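Local atomic coordinates of glideosome-associated protein 50 (Plasmodium falciparum 3D7, PDB entry 3TGH), a protein that belongs to the glideosome of the malaria parasite and may help assemble and attach this gliding and invasion machinery at the inner membrane complex. Residues 268-273 against 299-303; 199-203 against 246-250; 21-25 against 293-297; 2-8 against 276-282. All coordinates share one frame. Where two conformers were deposited one is given. Residue numbers count along the deposited sequence, not the author numbering.

Contact 1. Residues 268-273 against 299-303; sequences LFFSSD and IYTHK
Segments 268-271 and 299-303 lie on the outermost strands of two sheets and face each other across a metallophosphoesterase sandwich. Their axes approach to 8.4 Å at 146°, roughly antiparallel. F269 sits opposite Y300 (CA-CA 7.2 Å); L268 and F269 both face V239, a classic beta bulge. Along the second strand, I299 (chi1 p, chi2 t) sends CD1 to F269 CZ at 3.7 Å, near the ring plane, and to S271 OG at 3.6 Å; S271 OG also accepts from D273 N (3.1 Å), an ST turn. Y300 and F269, both chi1 t, hold their rings parallel (2°, centroids 4.8 Å apart) but barely overlapping; two CH-pi contacts carry the pairing, each CB over the other's face, 3.5 Å from the centroid. Y300 OH meets L268 CB at 3.6 Å. H302 (chi1 t) offers its ring edge, CD2, to L268 CD1 at 3.9 Å, while its NE2 bonds E241. With no hydrogen bond between these segments, this contact rests on apolar and aromatic packing.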
loop_
_atom_site.group_PDB
_atom_site.type_symbol
_atom_site.label_atom_id
_atom_site.label_comp_id
_atom_site.label_asym_id
_atom_site.label_seq_id
_atom_site.Cartn_x
_atom_site.Cartn_y
_atom_site.Cartn_z
ATOM N N LEU A 268 13.645 -5.673 12.474
ATOM C CA LEU A 268 14.275 -6.928 12.082
ATOM C C LEU A 268 15.203 -6.742 10.884
ATOM O O LEU A 268 16.122 -7.529 10.670
ATOM C CB LEU A 268 13.205 -7.969 11.741
ATOM C CG LEU A 268 12.280 -8.388 12.887
ATOM C CD1 LEU A 268 11.180 -9.303 12.354
ATOM C CD2 LEU A 268 13.069 -9.063 13.998
ATOM N N PHE A 269 14.950 -5.700 10.103
ATOM C CA PHE A 269 15.712 -5.431 8.905
ATOM C C PHE A 269 15.511 -3.985 8.501
ATOM O O PHE A 269 14.394 -3.465 8.578
ATOM C CB PHE A 269 15.239 -6.356 7.771
ATOM C CG PHE A 269 15.566 -5.852 6.392
ATOM C CD1 PHE A 269 16.850 -5.952 5.889
ATOM C CD2 PHE A 269 14.580 -5.290 5.592
ATOM C CE1 PHE A 269 17.151 -5.496 4.612
ATOM C CE2 PHE A 269 14.875 -4.828 4.317
ATOM C CZ PHE A 269 16.165 -4.929 3.828
ATOM N N PHE A 270 16.593 -3.345 8.074
ATOM C CA PHE A 270 16.536 -1.990 7.541
ATOM C C PHE A 270 17.540 -1.853 6.406
ATOM O O PHE A 270 18.677 -2.304 6.525
ATOM C CB PHE A 270 16.861 -0.960 8.628
ATOM C CG PHE A 270 16.789 0.467 8.155
ATOM C CD1 PHE A 270 15.684 1.251 8.443
ATOM C CD2 PHE A 270 17.832 1.029 7.423
ATOM C CE1 PHE A 270 15.605 2.568 8.012
ATOM C CE2 PHE A 270 17.761 2.336 6.984
ATOM C CZ PHE A 270 16.641 3.111 7.276
ATOM N N SER A 271 17.124 -1.204 5.319
ATOM C CA SER A 271 18.031 -0.881 4.221
ATOM C C SER A 271 17.636 0.435 3.563
ATOM O O SER A 271 16.458 0.692 3.332
ATOM C CB SER A 271 18.021 -1.989 3.173
ATOM O OG SER A 271 18.873 -1.668 2.090
ATOM N N SER A 272 18.632 1.258 3.250
ATOM C CA SER A 272 18.407 2.497 2.520
ATOM C C SER A 272 18.440 2.269 1.003
ATOM O O SER A 272 18.259 3.211 0.242
ATOM C CB SER A 272 19.450 3.549 2.923
ATOM O OG SER A 272 20.755 3.120 2.598
ATOM N N ASP A 273 18.656 1.023 0.568
ATOM C CA ASP A 273 18.700 0.696 -0.859
ATOM C C ASP A 273 17.392 1.064 -1.571
ATOM O O ASP A 273 16.311 0.905 -1.011
ATOM C CB ASP A 273 18.951 -0.802 -1.082
ATOM C CG ASP A 273 20.385 -1.221 -0.796
ATOM O OD1 ASP A 273 21.140 -0.440 -0.178
ATOM O OD2 ASP A 273 20.747 -2.349 -1.201
ATOM N N ILE A 299 17.413 -9.160 -0.402
ATOM C CA ILE A 299 18.324 -8.904 0.718
ATOM C C ILE A 299 17.710 -9.204 2.082
ATOM O O ILE A 299 18.415 -9.199 3.099
ATOM C CB ILE A 299 18.918 -7.477 0.677
ATOM C CG1 ILE A 299 17.834 -6.397 0.666
ATOM C CG2 ILE A 299 19.823 -7.331 -0.544
ATOM C CD1 ILE A 299 18.382 -4.996 0.920
ATOM N N TYR A 300 16.408 -9.479 2.110
ATOM C CA TYR A 300 15.756 -9.949 3.329
ATOM C C TYR A 300 14.447 -10.655 3.009
ATOM O O TYR A 300 13.692 -10.205 2.148
ATOM C CB TYR A 300 15.484 -8.795 4.299
ATOM C CG TYR A 300 15.084 -9.271 5.685
ATOM C CD1 TYR A 300 16.029 -9.807 6.558
ATOM C CD2 TYR A 300 13.764 -9.198 6.115
ATOM C CE1 TYR A 300 15.667 -10.258 7.823
ATOM C CE2 TYR A 300 13.394 -9.642 7.377
ATOM C CZ TYR A 300 14.343 -10.169 8.223
ATOM O OH TYR A 300 13.965 -10.609 9.466
ATOM N N THR A 301 14.188 -11.750 3.720
ATOM C CA THR A 301 12.927 -12.468 3.602
ATOM C C THR A 301 12.264 -12.545 4.972
ATOM O O THR A 301 12.839 -13.095 5.916
ATOM C CB THR A 301 13.139 -13.876 3.040
ATOM O OG1 THR A 301 13.813 -13.778 1.780
ATOM C CG2 THR A 301 11.808 -14.586 2.848
ATOM N N HIS A 302 11.076 -11.958 5.076
ATOM C CA HIS A 302 10.307 -11.962 6.315
ATOM C C HIS A 302 9.138 -12.928 6.174
ATOM O O HIS A 302 8.432 -12.912 5.169
ATOM C CB HIS A 302 9.784 -10.562 6.633
ATOM C CG HIS A 302 8.963 -10.506 7.882
ATOM N ND1 HIS A 302 7.586 -10.460 7.865
ATOM C CD2 HIS A 302 9.323 -10.533 9.186
ATOM C CE1 HIS A 302 7.135 -10.441 9.106
ATOM N NE2 HIS A 302 8.169 -10.481 9.926
ATOM N N LYS A 303 8.931 -13.758 7.189
ATOM C CA LYS A 303 7.840 -14.727 7.185
ATOM C C LYS A 303 6.934 -14.493 8.386
ATOM O O LYS A 303 7.401 -14.433 9.533
ATOM C CB LYS A 303 8.386 -16.156 7.193
ATOM C CG LYS A 303 9.228 -16.489 5.959
ATOM C CD LYS A 303 9.810 -17.894 6.003
ATOM C CE LYS A 303 10.576 -18.199 4.718
ATOM N NZ LYS A 303 11.350 -19.469 4.803
#

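Contact 2. Residues 199-203 against 246-250; sequences QPIYS and AHITC
Segment 199-203, an irregular loop, runs alongside strand 246-250 with P200 nearest T249 (CA-CA 7.0 Å) and Y202 nearest H247 (6.9 Å). The loop is extended except at I201 (phi/psi -76/-49). Y202 and H247 both take chi1 m, and with chi2 of -49° and -101° they make a T-shaped pair: the Y202 edge meets the H247 face, centroids 4.9 Å apart and planes at 66°, with Y202 CD2 3.5 Å from H247 NE2. I201 (m, t) lays CD1 4.1 Å from H247 CE1, at that ring's edge. This rotamer of H247 aims ND1 at water 1 (2.8 Å), which accepts from Y202 N (3.1 Å). T249, chi1 m, directs OG1 to waters 2 and 3, each 2.7 Å away; water 2 donates to Y202 O (3.0 Å), water 3 to S203 OG (2.6 Å). S203, chi1 t, is also hydrogen-bonded to D234. Q199 folds back (t, p) and NE2 donates to P200 O at 2.9 Å. The P200 side chain lies about 4 Å from that of the metal ligand H233 and about 8 Å from a cobalt ion, placing the loop beside the metal site. With no direct hydrogen bond between the segments, three waters bridge loop and strand.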
loop_
_atom_site.group_PDB
_atom_site.type_symbol
_atom_site.label_atom_id
_atom_site.label_comp_id
_atom_site.label_asym_id
_atom_site.label_seq_id
_atom_site.Cartn_x
_atom_site.Cartn_y
_atom_site.Cartn_z
ATOM N N GLN A 199 2.091 7.298 5.566
ATOM C CA GLN A 199 2.883 7.503 6.776
ATOM C C GLN A 199 2.961 6.240 7.657
ATOM O O GLN A 199 1.930 5.690 8.052
ATOM C CB GLN A 199 2.292 8.673 7.577
ATOM C CG GLN A 199 2.900 8.901 8.944
ATOM C CD GLN A 199 4.347 9.323 8.886
ATOM O OE1 GLN A 199 4.692 10.307 8.231
ATOM N NE2 GLN A 199 5.208 8.591 9.596
ATOM N N PRO A 200 4.188 5.788 7.987
ATOM C CA PRO A 200 4.320 4.677 8.940
ATOM C C PRO A 200 3.929 5.046 10.366
ATOM O O PRO A 200 4.070 6.198 10.779
ATOM C CB PRO A 200 5.814 4.328 8.900
ATOM C CG PRO A 200 6.478 5.432 8.201
ATOM C CD PRO A 200 5.472 6.139 7.367
ATOM N N ILE A 201 3.450 4.049 11.104
ATOM C CA ILE A 201 3.260 4.155 12.535
ATOM C C ILE A 201 4.633 4.052 13.207
ATOM O O ILE A 201 4.977 4.869 14.062
ATOM C CB ILE A 201 2.342 3.035 13.057
ATOM C CG1 ILE A 201 0.930 3.202 12.496
ATOM C CG2 ILE A 201 2.333 3.018 14.598
ATOM C CD1 ILE A 201 0.048 1.956 12.658
ATOM N N TYR A 202 5.404 3.039 12.807
ATOM C CA TYR A 202 6.733 2.790 13.360
ATOM C C TYR A 202 7.750 2.810 12.234
ATOM O O TYR A 202 7.531 2.206 11.184
ATOM C CB TYR A 202 6.786 1.434 14.055
ATOM C CG TYR A 202 5.915 1.303 15.280
ATOM C CD1 TYR A 202 5.937 2.266 16.290
ATOM C CD2 TYR A 202 5.097 0.189 15.453
ATOM C CE1 TYR A 202 5.145 2.129 17.421
ATOM C CE2 TYR A 202 4.309 0.044 16.582
ATOM C CZ TYR A 202 4.341 1.010 17.564
ATOM O OH TYR A 202 3.550 0.859 18.677
ATOM N N SER A 203 8.864 3.507 12.451
ATOM C CA SER A 203 9.911 3.617 11.434
ATOM C C SER A 203 11.235 4.051 12.053
ATOM O O SER A 203 11.274 4.969 12.880
ATOM C CB SER A 203 9.502 4.613 10.344
ATOM O OG SER A 203 10.523 4.813 9.374
ATOM N N ALA A 246 3.290 -7.087 11.309
ATOM C CA ALA A 246 4.476 -6.582 10.647
ATOM C C ALA A 246 4.209 -5.177 10.109
ATOM O O ALA A 246 3.234 -4.947 9.401
ATOM C CB ALA A 246 4.900 -7.506 9.521
ATOM N N HIS A 247 5.092 -4.248 10.452
ATOM C CA HIS A 247 5.085 -2.918 9.877
ATOM C C HIS A 247 6.164 -2.902 8.811
ATOM O O HIS A 247 7.346 -3.078 9.106
ATOM C CB HIS A 247 5.370 -1.873 10.957
ATOM C CG HIS A 247 4.360 -1.861 12.058
ATOM N ND1 HIS A 247 3.354 -0.922 12.134
ATOM C CD2 HIS A 247 4.180 -2.694 13.112
ATOM C CE1 HIS A 247 2.608 -1.167 13.198
ATOM N NE2 HIS A 247 3.092 -2.234 13.811
ATOM N N ILE A 248 5.756 -2.726 7.564
ATOM C CA ILE A 248 6.685 -2.757 6.460
ATOM C C ILE A 248 6.766 -1.376 5.842
ATOM O O ILE A 248 5.741 -0.815 5.440
ATOM C CB ILE A 248 6.247 -3.767 5.395
ATOM C CG1 ILE A 248 6.287 -5.192 5.962
ATOM C CG2 ILE A 248 7.129 -3.638 4.163
ATOM C CD1 ILE A 248 5.752 -6.243 5.012
ATOM N N THR A 249 7.983 -0.828 5.777
ATOM C CA THR A 249 8.237 0.376 5.016
ATOM C C THR A 249 8.815 -0.019 3.660
ATOM O O THR A 249 9.770 -0.811 3.564
ATOM C CB THR A 249 9.221 1.332 5.704
ATOM O OG1 THR A 249 8.790 1.581 7.044
ATOM C CG2 THR A 249 9.286 2.651 4.940
ATOM N N CYS A 250 8.212 0.531 2.618
ATOM C CA CYS A 250 8.623 0.285 1.249
ATOM C C CYS A 250 8.534 1.622 0.525
ATOM O O CYS A 250 7.659 1.838 -0.314
ATOM C CB CYS A 250 7.726 -0.789 0.631
ATOM S SG CYS A 250 8.256 -1.362 -0.975
HETATM O O HOH W 1 4.072 1.312 10.649
HETATM O O HOH W 2 7.117 0.421 8.833
HETATM O O HOH W 3 11.131 2.639 8.009
#

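Contact 3. Residues 21-25 against 293-297; sequences LNAKY and SKKGE
S293, Y25 and G296 carry most of this contact between helix segment 21-25 and the turn 293-297, which joins strands 285-292 and 297-305. N22 lies nearest S293 (CA-CA 5.1 Å) and Y25 nearest G296 (5.8 Å). Y25, chi1 m with chi2 117°, spreads its ring over the turn: G296 CA stands 3.6 Å from the centroid, 16° off the normal, a CH-pi contact. G296 has phi/psi 66/33, and an ideal CB would lie 2.4 Å from Y25 CE2, so both backbone and ring favour glycine. S293 O packs 3.2 Å from Y25 CE1 and 3.4 Å from L21 CD2, while S293 CB is 3.5 Å from N22 OD1. S293 OG bonds I274 O and N22 ND2 bonds G275 O and G253 O, while N22 OD1 is buried without a polar partner. No direct hydrogen bond joins the segments; water 4 connects Y25 OH (2.7 Å) to K294 O (2.5 Å), donating to the latter. The arrangement is a beta-hairpin turn packed on the first helix of a calcineurin-like phosphoesterase fold.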
loop_
_atom_site.group_PDB
_atom_site.type_symbol
_atom_site.label_atom_id
_atom_site.label_comp_id
_atom_site.label_asym_id
_atom_site.label_seq_id
_atom_site.Cartn_x
_atom_site.Cartn_y
_atom_site.Cartn_z
ATOM N N LEU A 21 16.553 2.081 -12.907
ATOM C CA LEU A 21 17.199 0.821 -12.543
ATOM C C LEU A 21 16.224 -0.059 -11.763
ATOM O O LEU A 21 16.102 -1.250 -12.031
ATOM C CB LEU A 21 18.464 1.092 -11.714
ATOM C CG LEU A 21 19.329 -0.107 -11.313
ATOM C CD1 LEU A 21 19.764 -0.900 -12.539
ATOM C CD2 LEU A 21 20.541 0.351 -10.503
ATOM N N ASN A 22 15.514 0.543 -10.810
ATOM C CA ASN A 22 14.542 -0.179 -10.002
ATOM C C ASN A 22 13.414 -0.759 -10.861
ATOM O O ASN A 22 13.001 -1.900 -10.656
ATOM C CB ASN A 22 13.977 0.740 -8.903
ATOM C CG ASN A 22 13.447 -0.024 -7.709
ATOM O OD1 ASN A 22 13.936 -1.102 -7.381
ATOM N ND2 ASN A 22 12.447 0.540 -7.037
ATOM N N ALA A 23 12.941 0.024 -11.831
ATOM C CA ALA A 23 11.872 -0.403 -12.740
ATOM C C ALA A 23 12.247 -1.660 -13.528
ATOM O O ALA A 23 11.406 -2.527 -13.769
ATOM C CB ALA A 23 11.504 0.735 -13.700
ATOM N N LYS A 24 13.511 -1.755 -13.919
ATOM C CA LYS A 24 14.016 -2.925 -14.642
ATOM C C LYS A 24 13.857 -4.195 -13.800
ATOM O O LYS A 24 13.291 -5.190 -14.262
ATOM C CB LYS A 24 15.475 -2.673 -15.058
ATOM C CG LYS A 24 16.308 -3.892 -15.421
ATOM C CD LYS A 24 17.778 -3.490 -15.587
ATOM C CE LYS A 24 18.737 -4.613 -15.231
ATOM N NZ LYS A 24 20.152 -4.120 -15.218
ATOM N N TYR A 25 14.317 -4.149 -12.554
ATOM C CA TYR A 25 14.192 -5.298 -11.653
ATOM C C TYR A 25 12.747 -5.576 -11.253
ATOM O O TYR A 25 12.357 -6.731 -11.102
ATOM C CB TYR A 25 15.072 -5.110 -10.415
ATOM C CG TYR A 25 16.550 -5.191 -10.736
ATOM C CD1 TYR A 25 17.396 -4.104 -10.546
ATOM C CD2 TYR A 25 17.096 -6.360 -11.251
ATOM C CE1 TYR A 25 18.755 -4.190 -10.858
ATOM C CE2 TYR A 25 18.446 -6.456 -11.559
ATOM C CZ TYR A 25 19.269 -5.375 -11.362
ATOM O OH TYR A 25 20.608 -5.489 -11.670
ATOM N N SER A 293 17.689 -2.864 -5.718
ATOM C CA SER A 293 18.034 -2.541 -7.104
ATOM C C SER A 293 19.540 -2.522 -7.375
ATOM O O SER A 293 19.956 -2.357 -8.524
ATOM C CB SER A 293 17.463 -1.173 -7.485
ATOM O OG SER A 293 18.120 -0.126 -6.781
ATOM N N LYS A 294 20.350 -2.675 -6.332
ATOM C CA LYS A 294 21.806 -2.663 -6.493
ATOM C C LYS A 294 22.208 -3.728 -7.511
ATOM O O LYS A 294 22.914 -3.435 -8.474
ATOM C CB LYS A 294 22.509 -2.902 -5.154
ATOM C CG LYS A 294 23.839 -2.174 -5.011
ATOM C CD LYS A 294 23.674 -0.819 -4.328
ATOM C CE LYS A 294 23.641 -0.953 -2.814
ATOM N NZ LYS A 294 23.787 0.363 -2.143
ATOM N N LYS A 295 21.742 -4.958 -7.304
ATOM C CA LYS A 295 21.924 -6.029 -8.296
ATOM C C LYS A 295 20.734 -6.989 -8.380
ATOM O O LYS A 295 20.881 -8.144 -8.779
ATOM C CB LYS A 295 23.237 -6.783 -8.047
ATOM C CG LYS A 295 23.533 -7.134 -6.593
ATOM C CD LYS A 295 24.909 -7.802 -6.447
ATOM C CE LYS A 295 26.062 -6.838 -6.747
ATOM N NZ LYS A 295 27.397 -7.502 -6.661
ATOM N N GLY A 296 19.548 -6.493 -8.031
ATOM C CA GLY A 296 18.319 -7.287 -8.111
ATOM C C GLY A 296 18.304 -8.461 -7.154
ATOM O O GLY A 296 17.725 -9.499 -7.443
ATOM N N GLU A 297 18.943 -8.284 -6.005
ATOM C CA GLU A 297 19.079 -9.337 -5.012
ATOM C C GLU A 297 18.017 -9.197 -3.916
ATOM O O GLU A 297 17.722 -8.087 -3.460
ATOM C CB GLU A 297 20.493 -9.252 -4.423
ATOM C CG GLU A 297 20.815 -10.172 -3.259
ATOM C CD GLU A 297 22.299 -10.130 -2.901
ATOM O OE1 GLU A 297 23.138 -10.389 -3.796
ATOM O OE2 GLU A 297 22.629 -9.832 -1.733
HETATM O O HOH W 4 22.122 -3.483 -10.819
#

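Contact 4. Residues 2-8 against 276-282; sequences CQLRFAS and FCVHELS
Strand 4-8 pairs antiparallel with 276-282, their axes 4.6 Å apart at 161°. L4-L281, F6-H279 and S8-C277 are hydrogen-bonded pairs, alternating with the non-hydrogen-bonded R5-E280 and A7-V278 (CA-CA 4.6 and 4.3 Å). Each bonded pair is satisfied in both directions: L4 N to L281 O 3.0 Å and L281 N to L4 O 2.8 Å; F6 N to H279 O 3.1 Å and H279 N to F6 O 2.8 Å; S8 N to C277 O 2.9 Å and C277 N to S8 O 3.1 Å. On the face carrying L4, F6 and S8, H279 (chi1 m) places NE2 2.8 Å from S8 OG, a hydrogen bond, and its ND1 bonds T288. The F6 ring (chi1 p) is near parallel to that of H279 (18°, centroids 4.5 Å) but slid aside, barely overlapping; H279 CB lies 3.8 Å from the F6 centroid, a CH-pi contact, and F6 CE2 touches L281 CD1 at 3.7 Å. On the other face, R5 NE and NH2 donate to Q3 OE1 (2.8 and 2.7 Å) and NH1 to E33 O. E280 OE2 lies over the guanidinium face, 4.0 Å from R5 NE, a long salt bridge of charges only; E280 OE2 also forms a salt bridge with K289. Strand 37-40 flanks 4-8 and strand 285-292 flanks 276-282, so this pair sews N-terminal to C-terminal strands, central in one sheet of the metallophosphoesterase sandwich.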
loop_
_atom_site.group_PDB
_atom_site.type_symbol
_atom_site.label_atom_id
_atom_site.label_comp_id
_atom_site.label_asym_id
_atom_site.label_seq_id
_atom_site.Cartn_x
_atom_site.Cartn_y
_atom_site.Cartn_z
ATOM N N CYS A 2 -1.882 -22.075 -5.941
ATOM C CA CYS A 2 -2.263 -22.126 -4.525
ATOM C C CYS A 2 -1.733 -20.941 -3.698
ATOM O O CYS A 2 -1.620 -21.038 -2.472
ATOM C CB CYS A 2 -1.780 -23.443 -3.902
ATOM S SG CYS A 2 -2.523 -24.942 -4.615
ATOM N N GLN A 3 -1.411 -19.834 -4.364
ATOM C CA GLN A 3 -0.911 -18.635 -3.689
ATOM C C GLN A 3 -1.493 -17.362 -4.302
ATOM O O GLN A 3 -2.034 -17.377 -5.413
ATOM C CB GLN A 3 0.618 -18.573 -3.763
ATOM C CG GLN A 3 1.332 -19.713 -3.052
ATOM C CD GLN A 3 2.849 -19.605 -3.118
ATOM O OE1 GLN A 3 3.396 -18.729 -3.790
ATOM N NE2 GLN A 3 3.536 -20.501 -2.415
ATOM N N LEU A 4 -1.384 -16.268 -3.556
ATOM C CA LEU A 4 -1.674 -14.928 -4.069
ATOM C C LEU A 4 -0.385 -14.118 -3.933
ATOM O O LEU A 4 0.186 -14.038 -2.848
ATOM C CB LEU A 4 -2.805 -14.272 -3.273
ATOM C CG LEU A 4 -3.342 -12.924 -3.771
ATOM C CD1 LEU A 4 -4.545 -12.482 -2.953
ATOM C CD2 LEU A 4 -2.278 -11.846 -3.723
ATOM N N ARG A 5 0.060 -13.532 -5.039
ATOM C CA ARG A 5 1.317 -12.798 -5.076
ATOM C C ARG A 5 1.136 -11.388 -5.597
ATOM O O ARG A 5 0.559 -11.172 -6.674
ATOM C CB ARG A 5 2.320 -13.539 -5.947
ATOM C CG ARG A 5 2.698 -14.889 -5.363
ATOM C CD ARG A 5 3.811 -15.524 -6.148
ATOM N NE ARG A 5 4.299 -16.743 -5.510
ATOM C CZ ARG A 5 5.321 -17.470 -5.958
ATOM N NH1 ARG A 5 5.972 -17.120 -7.064
ATOM N NH2 ARG A 5 5.691 -18.560 -5.295
ATOM N N PHE A 6 1.660 -10.433 -4.832
ATOM C CA PHE A 6 1.567 -9.036 -5.181
ATOM C C PHE A 6 2.875 -8.338 -4.843
ATOM O O PHE A 6 3.681 -8.861 -4.074
ATOM C CB PHE A 6 0.341 -8.382 -4.512
ATOM C CG PHE A 6 0.459 -8.191 -3.029
ATOM C CD1 PHE A 6 0.903 -6.975 -2.511
ATOM C CD2 PHE A 6 0.112 -9.206 -2.144
ATOM C CE1 PHE A 6 0.993 -6.776 -1.135
ATOM C CE2 PHE A 6 0.203 -9.011 -0.759
ATOM C CZ PHE A 6 0.647 -7.796 -0.262
ATOM N N ALA A 7 3.106 -7.199 -5.479
ATOM C CA ALA A 7 4.299 -6.402 -5.243
ATOM C C ALA A 7 3.913 -5.063 -4.637
ATOM O O ALA A 7 2.791 -4.591 -4.823
ATOM C CB ALA A 7 5.074 -6.192 -6.551
ATOM N N SER A 8 4.847 -4.466 -3.897
ATOM C CA SER A 8 4.679 -3.136 -3.318
ATOM C C SER A 8 5.776 -2.222 -3.847
ATOM O O SER A 8 6.948 -2.603 -3.848
ATOM C CB SER A 8 4.785 -3.184 -1.788
ATOM O OG SER A 8 3.690 -3.862 -1.204
ATOM N N PHE A 276 12.077 -2.546 -3.750
ATOM C CA PHE A 276 10.649 -2.827 -3.686
ATOM C C PHE A 276 10.434 -4.136 -2.940
ATOM O O PHE A 276 11.405 -4.821 -2.592
ATOM C CB PHE A 276 10.057 -2.893 -5.106
ATOM C CG PHE A 276 10.691 -3.940 -5.990
ATOM C CD1 PHE A 276 10.173 -5.228 -6.049
ATOM C CD2 PHE A 276 11.791 -3.631 -6.773
ATOM C CE1 PHE A 276 10.767 -6.196 -6.846
ATOM C CE2 PHE A 276 12.385 -4.580 -7.582
ATOM C CZ PHE A 276 11.872 -5.866 -7.628
ATOM N N CYS A 277 9.172 -4.497 -2.712
ATOM C CA CYS A 277 8.836 -5.762 -2.061
ATOM C C CYS A 277 7.977 -6.654 -2.934
ATOM O O CYS A 277 7.176 -6.165 -3.733
ATOM C CB CYS A 277 8.050 -5.514 -0.788
ATOM S SG CYS A 277 8.959 -4.688 0.469
ATOM N N VAL A 278 8.132 -7.959 -2.747
ATOM C CA VAL A 278 7.221 -8.938 -3.307
ATOM C C VAL A 278 6.661 -9.768 -2.149
ATOM O O VAL A 278 7.406 -10.206 -1.268
ATOM C CB VAL A 278 7.915 -9.830 -4.344
ATOM C CG1 VAL A 278 6.945 -10.889 -4.862
ATOM C CG2 VAL A 278 8.448 -8.975 -5.493
ATOM N N HIS A 279 5.346 -9.962 -2.144
ATOM C CA HIS A 279 4.661 -10.615 -1.033
ATOM C C HIS A 279 3.928 -11.827 -1.570
ATOM O O HIS A 279 3.349 -11.768 -2.649
ATOM C CB HIS A 279 3.647 -9.682 -0.375
ATOM C CG HIS A 279 4.167 -8.314 -0.075
ATOM N ND1 HIS A 279 4.685 -7.965 1.152
ATOM C CD2 HIS A 279 4.224 -7.196 -0.839
ATOM C CE1 HIS A 279 5.044 -6.692 1.131
ATOM N NE2 HIS A 279 4.775 -6.204 -0.067
ATOM N N GLU A 280 3.948 -12.908 -0.801
ATOM C CA GLU A 280 3.297 -14.156 -1.182
ATOM C C GLU A 280 2.371 -14.617 -0.046
ATOM O O GLU A 280 2.829 -14.865 1.072
ATOM C CB GLU A 280 4.357 -15.229 -1.486
ATOM C CG GLU A 280 5.420 -14.805 -2.526
ATOM C CD GLU A 280 6.643 -15.733 -2.596
ATOM O OE1 GLU A 280 6.775 -16.666 -1.772
ATOM O OE2 GLU A 280 7.490 -15.513 -3.486
ATOM N N LEU A 281 1.073 -14.717 -0.329
ATOM C CA LEU A 281 0.102 -15.249 0.632
ATOM C C LEU A 281 -0.117 -16.718 0.309
ATOM O O LEU A 281 -0.334 -17.069 -0.855
ATOM C CB LEU A 281 -1.237 -14.520 0.544
ATOM C CG LEU A 281 -1.400 -13.168 1.243
ATOM C CD1 LEU A 281 -0.255 -12.249 0.960
ATOM C CD2 LEU A 281 -2.724 -12.537 0.823
ATOM N N SER A 282 -0.070 -17.568 1.333
ATOM C CA SER A 282 -0.252 -19.009 1.158
ATOM C C SER A 282 -0.987 -19.606 2.354
ATOM O O SER A 282 -1.344 -18.895 3.292
ATOM C CB SER A 282 1.111 -19.698 0.991
ATOM O OG SER A 282 1.833 -19.737 2.215
#

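How the contacts relate
Contacts 2 and 4 are buried, whereas 1 and 3 are only partly so, at centres 17 and 20 Å from that of the chain. Contact 4 alone is pairing within a sheet; in the other three no hydrogen bond joins the segments directly. Contact 1 joins both sheets by aromatic packing, contact 2 adds a loop to one of them through a T-shaped ring pair and bridging waters, and contact 3 sets a hairpin turn on a helix. C250 of contact 2 packs on contact 4, its SG 3.7 Å from C277 SG; F276 meets N22 of contact 3. D273 of contact 1, hydrogen-bonded to S292, also makes a long, weak ion pair with K294 of contact 3.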